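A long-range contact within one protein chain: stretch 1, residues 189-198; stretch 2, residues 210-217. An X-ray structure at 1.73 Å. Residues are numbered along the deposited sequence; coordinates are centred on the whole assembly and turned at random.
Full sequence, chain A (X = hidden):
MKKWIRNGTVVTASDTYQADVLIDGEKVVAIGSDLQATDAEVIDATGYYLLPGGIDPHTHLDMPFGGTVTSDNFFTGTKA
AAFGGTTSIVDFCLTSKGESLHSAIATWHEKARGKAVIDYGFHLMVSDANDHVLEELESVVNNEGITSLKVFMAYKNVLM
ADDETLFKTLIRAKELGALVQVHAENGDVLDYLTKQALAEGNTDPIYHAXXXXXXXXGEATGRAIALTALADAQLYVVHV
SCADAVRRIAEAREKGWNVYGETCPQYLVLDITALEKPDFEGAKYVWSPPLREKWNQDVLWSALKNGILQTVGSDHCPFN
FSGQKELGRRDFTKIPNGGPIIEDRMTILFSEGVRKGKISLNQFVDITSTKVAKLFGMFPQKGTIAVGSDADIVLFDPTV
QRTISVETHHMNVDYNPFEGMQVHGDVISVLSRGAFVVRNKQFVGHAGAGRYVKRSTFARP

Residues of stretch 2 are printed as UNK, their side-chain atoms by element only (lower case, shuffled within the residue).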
# COMPACT_ATOMS: atom_id res chain seq x y z
N VAL A 189 12.96 11.34 18.79
CA VAL A 189 13.29 12.11 17.58
C VAL A 189 13.05 13.57 17.88
O VAL A 189 13.88 14.41 17.58
CB VAL A 189 12.38 11.69 16.37
CG1 VAL A 189 12.49 12.76 15.21
CG2 VAL A 189 12.77 10.32 15.87
N LEU A 190 11.89 13.89 18.48
CA LEU A 190 11.55 15.30 18.77
C LEU A 190 12.55 15.94 19.76
O LEU A 190 12.98 17.11 19.57
CB LEU A 190 10.13 15.39 19.35
CG LEU A 190 9.03 15.53 18.28
CD1 LEU A 190 9.27 14.59 17.06
CD2 LEU A 190 7.66 15.28 18.91
N ASP A 191 12.90 15.21 20.81
CA ASP A 191 13.85 15.75 21.82
C ASP A 191 15.18 16.15 21.17
O ASP A 191 15.71 17.25 21.43
CB ASP A 191 14.10 14.74 22.96
CG ASP A 191 14.93 15.33 24.11
OD1 ASP A 191 16.11 14.93 24.28
OD2 ASP A 191 14.38 16.14 24.88
N TYR A 192 15.65 15.32 20.23
CA TYR A 192 16.95 15.56 19.57
C TYR A 192 16.83 16.75 18.64
O TYR A 192 17.63 17.69 18.73
CB TYR A 192 17.42 14.36 18.75
CG TYR A 192 18.74 14.65 18.07
CD1 TYR A 192 19.93 14.58 18.79
CD2 TYR A 192 18.77 15.21 16.79
CE1 TYR A 192 21.16 14.93 18.19
CE2 TYR A 192 19.97 15.59 16.20
CZ TYR A 192 21.15 15.42 16.89
OH TYR A 192 22.32 15.82 16.28
N LEU A 193 15.75 16.77 17.84
CA LEU A 193 15.56 17.90 16.91
C LEU A 193 15.41 19.25 17.60
O LEU A 193 15.92 20.25 17.11
CB LEU A 193 14.41 17.65 15.93
CG LEU A 193 14.58 16.45 14.98
CD1 LEU A 193 13.28 16.27 14.13
CD2 LEU A 193 15.83 16.58 14.04
N THR A 194 14.67 19.30 18.70
CA THR A 194 14.46 20.59 19.37
C THR A 194 15.77 21.10 19.96
O THR A 194 16.05 22.29 19.91
CB THR A 194 13.43 20.57 20.50
OG1 THR A 194 13.91 19.77 21.58
CG2 THR A 194 12.07 20.06 20.02
N LYS A 195 16.59 20.18 20.47
CA LYS A 195 17.88 20.55 21.02
C LYS A 195 18.85 21.03 19.96
O LYS A 195 19.56 22.03 20.16
CB LYS A 195 18.46 19.39 21.83
CG LYS A 195 17.83 19.35 23.22
CD LYS A 195 18.18 18.13 23.97
CE LYS A 195 17.56 18.20 25.35
NZ LYS A 195 17.47 16.86 25.96
N GLN A 196 18.82 20.39 18.81
CA GLN A 196 19.63 20.81 17.67
C GLN A 196 19.19 22.19 17.18
O GLN A 196 20.03 23.08 16.91
CB GLN A 196 19.49 19.78 16.55
CG GLN A 196 20.05 20.20 15.20
CD GLN A 196 19.89 19.09 14.14
OE1 GLN A 196 20.64 18.10 14.14
NE2 GLN A 196 18.88 19.23 13.28
N ALA A 197 17.88 22.41 17.15
CA ALA A 197 17.37 23.70 16.67
C ALA A 197 17.91 24.81 17.56
O ALA A 197 18.36 25.86 17.08
CB ALA A 197 15.80 23.72 16.69
N LEU A 198 17.83 24.60 18.86
CA LEU A 198 18.21 25.63 19.82
C LEU A 198 19.72 25.88 19.76
O LEU A 198 20.17 27.03 19.85
CB LEU A 198 17.82 25.22 21.22
CG LEU A 198 16.33 25.21 21.58
CD1 LEU A 198 16.21 24.74 23.04
CD2 LEU A 198 15.71 26.61 21.39
N UNK A 210 8.97 22.68 12.77
CA UNK A 210 10.06 22.06 12.05
C UNK A 210 10.73 20.94 12.82
O UNK A 210 11.33 20.06 12.21
c UNK A 210 11.27 25.33 10.49
c UNK A 210 10.58 24.11 10.65
c UNK A 210 9.47 23.87 9.85
c UNK A 210 9.74 26.01 8.75
c UNK A 210 10.84 26.28 9.54
o UNK A 210 9.28 26.98 7.85
c UNK A 210 9.01 24.83 8.93
c UNK A 210 11.09 23.08 11.64
N UNK A 211 10.65 20.98 14.15
CA UNK A 211 11.33 20.00 14.98
C UNK A 211 10.40 18.80 15.31
O UNK A 211 10.79 17.88 16.05
o UNK A 211 10.68 21.28 16.98
c UNK A 211 11.78 20.62 16.33
c UNK A 211 12.93 21.67 16.12
N UNK A 212 9.17 18.85 14.81
CA UNK A 212 8.24 17.68 14.92
C UNK A 212 7.68 17.24 13.57
O UNK A 212 6.46 17.36 13.34
n UNK A 212 5.76 18.28 18.74
c UNK A 212 6.26 19.33 17.85
n UNK A 212 5.58 17.18 20.79
n UNK A 212 7.05 18.96 20.58
c UNK A 212 7.49 18.89 17.04
c UNK A 212 6.15 18.12 20.02
c UNK A 212 7.07 18.02 15.85
N UNK A 213 8.53 16.71 12.66
CA UNK A 213 8.03 16.48 11.30
C UNK A 213 6.96 15.40 11.24
O UNK A 213 6.87 14.56 12.16
c UNK A 213 10.45 16.24 11.43
c UNK A 213 9.27 16.00 10.54
c UNK A 213 9.92 16.25 12.83
N UNK A 214 6.15 15.41 10.19
CA UNK A 214 5.02 14.46 10.16
C UNK A 214 5.45 13.01 10.20
O UNK A 214 4.71 12.15 10.66
c UNK A 214 6.10 16.40 9.10
c UNK A 214 4.29 14.78 8.83
c UNK A 214 5.18 15.77 8.12
N UNK A 215 6.63 12.71 9.64
CA UNK A 215 7.16 11.36 9.69
C UNK A 215 7.28 10.84 11.12
O UNK A 215 7.16 9.64 11.32
c UNK A 215 8.51 11.30 8.97
o UNK A 215 8.41 14.01 7.73
c UNK A 215 8.38 11.54 7.43
c UNK A 215 8.29 13.03 6.95
o UNK A 215 8.08 13.21 5.73
N UNK A 216 7.51 11.73 12.08
CA UNK A 216 7.65 11.35 13.51
C UNK A 216 6.27 10.94 14.10
O UNK A 216 6.19 10.09 15.00
c UNK A 216 8.24 12.54 14.32
N UNK A 217 5.23 11.63 13.63
CA UNK A 217 3.86 11.29 14.02
C UNK A 217 3.49 10.00 13.32
O UNK A 217 2.91 9.08 13.93
o UNK A 217 0.72 14.26 13.59
c UNK A 217 0.41 13.04 13.55
c UNK A 217 2.88 12.40 13.67
o UNK A 217 -0.73 12.68 13.33
c UNK A 217 1.43 11.97 13.90

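Position 210 has eight side-chain atoms: one carbon, then a ring of six carbons bearing one oxygen. That is a phenol, so the residue is Tyr-210. Its CA-CB bond points sideways, and the end of the side chain leads away from stretch 1. It is exposed and makes no contact across the pair.

Position 211 has three side-chain atoms: one carbon carrying one oxygen and one further carbon. The CA-CB bond points toward the helix of stretch 1, and this position loses more surface to the contact than any other in stretch 2. The outer carbon touches Leu-193 and Ala-197, and the oxygen lies near Thr-194. The beta-branched hydroxyl identifies Thr-211. Its CG2 lies 3.5 Å from Leu-193 O and 3.6 Å from Ala-197 CB, so the methyl packs along the helix surface. Its OG1 is 3.6 Å from Thr-194 CG2, a van der Waals contact; the hydroxyl is hydrogen-bonded elsewhere in the structure. The chi1 angle is in the p well.

Position 212 has seven side-chain atoms: three carbons, a nitrogen, then a carbon carrying two more nitrogens. Leu-190 CD2 lies over one face of the planar end group. That group is a guanidinium, so this is Arg-212. Leu-190 CD2 is 3.4 Å from Arg-212 NH2. The contact uses the flat face, while NE and NH2 find hydrogen-bond partners elsewhere.

Position 213 has three carbons that close a ring onto the backbone nitrogen. One of them touches the Leu-193 side chain. This is Pro-213. Its CD sits 3.6 Å from Leu-193 CD1, an apolar contact; CD is the ring carbon bonded to the backbone N.

Position 214 shows the same pattern, three carbons closed onto the backbone nitrogen, and is Pro-214. It is out of reach of stretch 1.

Position 215 has three carbons, the third carrying two oxygens. The chain of three carbons ending in a carboxylate makes it Glu-215. It too is out of reach of stretch 1.

Position 216 has one side-chain carbon and nothing beyond it. The single carbon points toward stretch 1 and touches Leu-190 and Val-189. It is Ala-216. Its CB lies 3.6 Å from Leu-190 CD1 and 4.3 Å from Val-189 CG1. The backbone N of Ala-216 also donates to Pro-213 O at 2.9 Å.

Position 217 again has three carbons with two oxygens on the third, and is Glu-217. Its CA-CB bond points away from stretch 1. Both carboxylate oxygens are hydrogen-bonded elsewhere.

The contact works by packing. No hydrogen bond crosses between the stretches, and 386 Å² is buried in total. One side of the stretch 1 helix, with Val-189, Leu-190, Leu-193, Thr-194 and Ala-197, meets the loop and Ala-216 in the second helix. Leu-190 is the busiest residue on its side: it touches Ala-216 and Arg-212, and its CG lies 3.7 Å from Thr-211 O. That carbonyl is buried without a polar partner in the model. The CA-CB bonds of Asp-191 and Lys-195 point away from stretch 2, and the two side chains pair in a salt bridge, with Lys-195 NZ 2.9 Å from Asp-191 OD1.

Stretch 2 (210-217) YTRPPEAE
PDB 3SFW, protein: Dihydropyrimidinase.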